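Local coordinates for butyrophilin subfamily 1 member A1 (Bos taurus, PDB 4HH8), which may act as a membrane-associated receptor in the secretion of milk-fat droplets and probably inhibits the proliferation of activated T cells, here represented by its two extracellular immunoglobulin domains, at residues 128-133 against 209-214; 153-158 against 186-191. The protein carries 1 engineered substitution. One frame throughout, in Å; residues are numbered along the deposited sequence.

Interaction 1: residues 128-133 against 209-214; sequences AALGSD and LLLGQE
Apolar side chains carry this contact, and no hydrogen bond crosses between residues 128-133 and 209-214. The methyl of Ala128 points at the branch of Leu211, CB lying 3.7 Å from CG of Leu211 and almost as near to both of its methyls. Leu211 has CG anti to its carbonyl carbon (chi1 -62°), which brings the isopropyl fork up against Ala128 CB. Leu210 adds a looser touch, its CD2 standing 4.3 Å from Ala128 CB. Further along, Leu130 turns CG anti to its backbone N (chi1 -166°), and its CD1 reaches Leu211 CD1 at 4.3 Å.

Segment 128-133 runs from the end of strand 117-128 of the V-set domain into the linker to the membrane-proximal Ig domain, and 209-214 holds the hairpin turn joining strands 201-208 and 213-220. Gly212, at positive phi (63°), and Gln213 both face Asn208 in a G1 beta bulge. Asn208 also accepts a hydrogen bond from Leu211 N through OD1 and gives one to Ala129 O through ND2, so it bridges turn and linker.

The mixed contact is Leu130 with Gln213, crossing at about a right angle. Both Leu130 methyls lie 3.6 Å from Gln213 OE1, and CD1 also rests against Gln213 CB.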
loop_
_atom_site.group_PDB
_atom_site.type_symbol
_atom_site.label_atom_id
_atom_site.label_comp_id
_atom_site.label_asym_id
_atom_site.label_seq_id
_atom_site.Cartn_x
_atom_site.Cartn_y
_atom_site.Cartn_z
ATOM N N ALA A 128 -0.899 -1.685 -0.418
ATOM C CA ALA A 128 -2.197 -1.719 -1.036
ATOM C C ALA A 128 -2.966 -2.981 -0.626
ATOM O O ALA A 128 -2.380 -4.029 -0.381
ATOM C CB ALA A 128 -2.061 -1.665 -2.554
ATOM N N ALA A 129 -4.277 -2.862 -0.507
ATOM C CA ALA A 129 -5.109 -4.044 -0.374
ATOM C C ALA A 129 -6.260 -3.836 -1.280
ATOM O O ALA A 129 -6.779 -2.725 -1.402
ATOM C CB ALA A 129 -5.595 -4.222 1.036
ATOM N N LEU A 130 -6.672 -4.922 -1.882
ATOM C CA LEU A 130 -7.811 -4.951 -2.736
ATOM C C LEU A 130 -8.963 -5.549 -1.957
ATOM O O LEU A 130 -8.797 -6.599 -1.354
ATOM C CB LEU A 130 -7.441 -5.880 -3.845
ATOM C CG LEU A 130 -8.286 -5.894 -5.075
ATOM C CD1 LEU A 130 -8.015 -4.632 -5.896
ATOM C CD2 LEU A 130 -7.603 -7.100 -5.627
ATOM N N GLY A 131 -10.118 -4.894 -1.962
ATOM C CA GLY A 131 -11.241 -5.327 -1.113
ATOM C C GLY A 131 -12.218 -6.295 -1.730
ATOM O O GLY A 131 -11.921 -6.904 -2.757
ATOM N N SER A 132 -13.392 -6.416 -1.107
ATOM C CA SER A 132 -14.398 -7.420 -1.460
ATOM C C SER A 132 -15.193 -7.023 -2.680
ATOM O O SER A 132 -15.275 -5.818 -2.989
ATOM C CB SER A 132 -15.390 -7.577 -0.309
ATOM O OG SER A 132 -15.971 -6.322 0.024
ATOM N N ASP A 133 -15.797 -8.018 -3.343
ATOM C CA ASP A 133 -16.805 -7.800 -4.381
ATOM C C ASP A 133 -17.851 -6.788 -3.926
ATOM O O ASP A 133 -18.520 -7.005 -2.902
ATOM C CB ASP A 133 -17.523 -9.101 -4.766
ATOM C CG ASP A 133 -16.639 -10.071 -5.549
ATOM O OD1 ASP A 133 -15.410 -9.908 -5.618
ATOM O OD2 ASP A 133 -17.184 -11.047 -6.090
ATOM N N LEU A 209 -6.488 2.847 -6.793
ATOM C CA LEU A 209 -5.703 3.700 -7.722
ATOM C C LEU A 209 -4.198 3.399 -7.732
ATOM O O LEU A 209 -3.540 3.543 -8.742
ATOM C CB LEU A 209 -5.902 5.170 -7.378
ATOM C CG LEU A 209 -7.369 5.588 -7.462
ATOM C CD1 LEU A 209 -7.476 7.046 -7.090
ATOM C CD2 LEU A 209 -7.805 5.378 -8.875
ATOM N N LEU A 210 -3.696 2.925 -6.603
ATOM C CA LEU A 210 -2.322 2.537 -6.432
ATOM C C LEU A 210 -1.966 1.250 -7.199
ATOM O O LEU A 210 -0.919 1.179 -7.866
ATOM C CB LEU A 210 -2.099 2.356 -4.938
ATOM C CG LEU A 210 -0.711 2.330 -4.344
ATOM C CD1 LEU A 210 0.204 3.447 -4.926
ATOM C CD2 LEU A 210 -0.887 2.481 -2.835
ATOM N N LEU A 211 -2.825 0.239 -7.118
ATOM C CA LEU A 211 -2.675 -0.959 -7.956
ATOM C C LEU A 211 -3.183 -0.802 -9.384
ATOM O O LEU A 211 -2.816 -1.598 -10.238
ATOM C CB LEU A 211 -3.393 -2.169 -7.328
ATOM C CG LEU A 211 -2.931 -2.680 -5.962
ATOM C CD1 LEU A 211 -3.823 -3.784 -5.465
ATOM C CD2 LEU A 211 -1.495 -3.160 -6.013
ATOM N N GLY A 212 -4.036 0.190 -9.650
ATOM C CA GLY A 212 -4.704 0.296 -10.944
ATOM C C GLY A 212 -5.600 -0.925 -11.167
ATOM O O GLY A 212 -5.614 -1.518 -12.274
ATOM N N GLN A 213 -6.339 -1.310 -10.122
ATOM C CA GLN A 213 -7.243 -2.464 -10.179
ATOM C C GLN A 213 -8.618 -2.122 -9.593
ATOM O O GLN A 213 -8.716 -1.460 -8.557
ATOM C CB GLN A 213 -6.661 -3.666 -9.426
ATOM C CG GLN A 213 -5.304 -4.191 -9.938
ATOM C CD GLN A 213 -4.776 -5.362 -9.111
ATOM O OE1 GLN A 213 -5.392 -5.761 -8.128
ATOM N NE2 GLN A 213 -3.631 -5.916 -9.507
ATOM N N GLU A 214 -9.678 -2.597 -10.237
ATOM C CA GLU A 214 -10.997 -2.330 -9.739
ATOM C C GLU A 214 -11.890 -3.539 -9.813
ATOM O O GLU A 214 -11.593 -4.492 -10.559
ATOM C CB GLU A 214 -11.644 -1.195 -10.531
ATOM C CG GLU A 214 -11.967 -1.528 -11.969
ATOM C CD GLU A 214 -12.312 -0.272 -12.782
ATOM O OE1 GLU A 214 -13.379 -0.252 -13.420
ATOM O OE2 GLU A 214 -11.531 0.704 -12.758
#

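Interaction 2: residues 153-158 against 186-191; sequences VGWYPE and FTVRAS
The carbonyl oxygen of Phe186 is gripped by two backbone N-H groups of strand 153-155. The bond from Trp155 N is nearly straight, 2.9 Å to Phe186 O with an N-H...O angle of 176°, and arrives in the carbonyl plane on a lone pair. Gly154 N lies equally near Phe186 O, but its angle of 124° makes that bond weak. Gly154 N also donates to a water 2.9 Å away, which is hydrogen-bonded in turn to Thr187 OG1 at 2.7 Å. In the return direction, Phe186 N donates to Trp155 O over 2.7 Å, completing an antiparallel hydrogen-bonded pair.

Because Gly154 and Trp155 both face Phe186, the strand carries a G1 beta bulge, at the end of the pairing of strands 146-155 and 186-194 in the membrane-proximal Ig domain. Gly154 has a positive phi, a backbone shape that a residue without a side chain adopts without a clash with the Val153 carbonyl oxygen.

On the side-chain level, Phe186 has CG anti to its carbonyl carbon, and its ring lies against the 156-158 turn. Glu158, bent at chi2, lays CG over the centre of one ring face, a CH-pi contact 4.1 Å from the Phe186 centroid. Its carboxylate continues over the CZ and CE2 atoms, stacked with its plane only 16° from the ring's. The Tyr156 ring is nearly parallel to that of Phe186 but displaced well to one side, so that they meet through Tyr156 CD1 and Phe186 CE2. The indole of Trp155 turns its CD1 edge to Phe186 O, while its NE1 is hydrogen-bonded to Ser152 OG. On the N-terminal side of the bulge, Val153 lies alongside Thr187, with Val153 CG2 against Thr187 OG1.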
loop_
_atom_site.group_PDB
_atom_site.type_symbol
_atom_site.label_atom_id
_atom_site.label_comp_id
_atom_site.label_asym_id
_atom_site.label_seq_id
_atom_site.Cartn_x
_atom_site.Cartn_y
_atom_site.Cartn_z
ATOM N N VAL A 153 -15.610 -3.765 1.357
ATOM C CA VAL A 153 -14.878 -3.903 2.596
ATOM C C VAL A 153 -13.419 -4.205 2.267
ATOM O O VAL A 153 -13.159 -4.953 1.328
ATOM C CB VAL A 153 -15.550 -5.087 3.348
ATOM C CG1 VAL A 153 -14.580 -5.908 4.179
ATOM C CG2 VAL A 153 -16.762 -4.591 4.157
ATOM N N GLY A 154 -12.465 -3.607 2.991
ATOM C CA GLY A 154 -11.054 -4.082 2.960
ATOM C C GLY A 154 -10.065 -3.442 1.964
ATOM O O GLY A 154 -9.130 -4.092 1.483
ATOM N N TRP A 155 -10.224 -2.163 1.668
ATOM C CA TRP A 155 -9.363 -1.525 0.683
ATOM C C TRP A 155 -8.294 -0.748 1.368
ATOM O O TRP A 155 -8.534 -0.179 2.415
ATOM C CB TRP A 155 -10.158 -0.587 -0.217
ATOM C CG TRP A 155 -11.217 -1.298 -0.930
ATOM C CD1 TRP A 155 -12.425 -1.698 -0.410
ATOM C CD2 TRP A 155 -11.166 -1.788 -2.274
ATOM N NE1 TRP A 155 -13.135 -2.368 -1.370
ATOM C CE2 TRP A 155 -12.393 -2.435 -2.523
ATOM C CE3 TRP A 155 -10.229 -1.682 -3.317
ATOM C CZ2 TRP A 155 -12.693 -3.024 -3.760
ATOM C CZ3 TRP A 155 -10.534 -2.255 -4.549
ATOM C CH2 TRP A 155 -11.739 -2.946 -4.748
ATOM N N TYR A 156 -7.119 -0.701 0.762
ATOM C CA TYR A 156 -6.100 0.185 1.238
ATOM C C TYR A 156 -5.315 0.699 0.036
ATOM O O TYR A 156 -4.989 -0.081 -0.846
ATOM C CB TYR A 156 -5.206 -0.492 2.309
ATOM C CG TYR A 156 -4.392 0.555 3.019
ATOM C CD1 TYR A 156 -4.898 1.216 4.152
ATOM C CD2 TYR A 156 -3.165 0.963 2.506
ATOM C CE1 TYR A 156 -4.161 2.215 4.780
ATOM C CE2 TYR A 156 -2.431 1.972 3.125
ATOM C CZ TYR A 156 -2.941 2.590 4.241
ATOM O OH TYR A 156 -2.204 3.576 4.830
ATOM N N PRO A 157 -5.065 2.016 -0.059
ATOM C CA PRO A 157 -5.548 3.083 0.815
ATOM C C PRO A 157 -7.012 3.382 0.485
ATOM O O PRO A 157 -7.735 2.478 0.034
ATOM C CB PRO A 157 -4.586 4.271 0.491
ATOM C CG PRO A 157 -4.266 4.045 -1.094
ATOM C CD PRO A 157 -4.176 2.516 -1.152
ATOM N N GLU A 158 -7.471 4.616 0.743
ATOM C CA GLU A 158 -8.820 5.019 0.383
ATOM C C GLU A 158 -9.078 4.658 -1.091
ATOM O O GLU A 158 -8.347 5.096 -1.972
ATOM C CB GLU A 158 -9.002 6.529 0.594
ATOM C CG GLU A 158 -8.973 6.980 2.078
ATOM C CD GLU A 158 -7.541 7.297 2.622
ATOM O OE1 GLU A 158 -6.512 6.842 2.076
ATOM O OE2 GLU A 158 -7.442 8.043 3.599
ATOM N N PHE A 186 -10.002 0.126 4.685
ATOM C CA PHE A 186 -11.229 0.880 4.496
ATOM C C PHE A 186 -12.404 0.062 3.988
ATOM O O PHE A 186 -12.279 -0.748 3.059
ATOM C CB PHE A 186 -10.988 2.110 3.615
ATOM C CG PHE A 186 -9.965 3.030 4.183
ATOM C CD1 PHE A 186 -10.313 3.931 5.189
ATOM C CD2 PHE A 186 -8.648 2.962 3.777
ATOM C CE1 PHE A 186 -9.352 4.808 5.746
ATOM C CE2 PHE A 186 -7.650 3.819 4.368
ATOM C CZ PHE A 186 -8.019 4.742 5.338
ATOM N N THR A 187 -13.518 0.245 4.696
ATOM C CA THR A 187 -14.844 -0.106 4.220
ATOM C C THR A 187 -15.432 1.148 3.585
ATOM O O THR A 187 -15.275 2.255 4.108
ATOM C CB THR A 187 -15.722 -0.685 5.381
ATOM O OG1 THR A 187 -15.179 -1.953 5.741
ATOM C CG2 THR A 187 -17.142 -0.925 4.961
ATOM N N VAL A 188 -16.017 0.979 2.401
ATOM C CA VAL A 188 -16.504 2.111 1.637
ATOM C C VAL A 188 -18.005 1.992 1.422
ATOM O O VAL A 188 -18.485 0.949 1.040
ATOM C CB VAL A 188 -15.734 2.270 0.257
ATOM C CG1 VAL A 188 -15.957 1.080 -0.653
ATOM C CG2 VAL A 188 -16.144 3.610 -0.459
ATOM N N ARG A 189 -18.735 3.053 1.694
ATOM C CA ARG A 189 -20.161 3.100 1.418
ATOM C C ARG A 189 -20.428 4.304 0.497
ATOM O O ARG A 189 -19.976 5.396 0.763
ATOM C CB ARG A 189 -20.936 3.298 2.726
ATOM C CG ARG A 189 -21.205 2.038 3.504
ATOM C CD ARG A 189 -22.486 2.212 4.378
ATOM N NE ARG A 189 -22.406 1.451 5.632
ATOM C CZ ARG A 189 -23.134 1.700 6.730
ATOM N NH1 ARG A 189 -24.031 2.692 6.746
ATOM N NH2 ARG A 189 -22.962 0.957 7.828
ATOM N N ALA A 190 -21.188 4.125 -0.563
ATOM C CA ALA A 190 -21.571 5.268 -1.355
ATOM C C ALA A 190 -23.014 5.163 -1.800
ATOM O O ALA A 190 -23.461 4.094 -2.174
ATOM C CB ALA A 190 -20.658 5.393 -2.540
ATOM N N SER A 191 -23.706 6.294 -1.807
ATOM C CA SER A 191 -25.113 6.361 -2.154
ATOM C C SER A 191 -25.375 7.304 -3.268
ATOM O O SER A 191 -24.720 8.335 -3.369
ATOM C CB SER A 191 -25.961 6.819 -0.983
ATOM O OG SER A 191 -26.175 5.677 -0.187
HETATM O O HOH W 1 -12.595 -2.549 5.662
#

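From the N terminus, the chain leaves the V-set domain through strand 117-128, whose last residue opens segment 128-133, the first half of interaction 1, and passes into the linker. It next runs through strand 135-140 and along 146-155 into segment 153-158, which pairs with 186-191 some 28 residues later to close interaction 2. Only afterwards does the turn at 209-214 come back to the linker, so interaction 2 is nested inside the loop closed by interaction 1. Their centres lie 10 Å apart, and probable hydrogen bonds join Ser132 N to Val153 O and Ala129 N to Tyr156 O, both 2.9 Å. The linker thus connects the sheet holding 146-155 and 186-194 with the one holding 201-208 and 213-220.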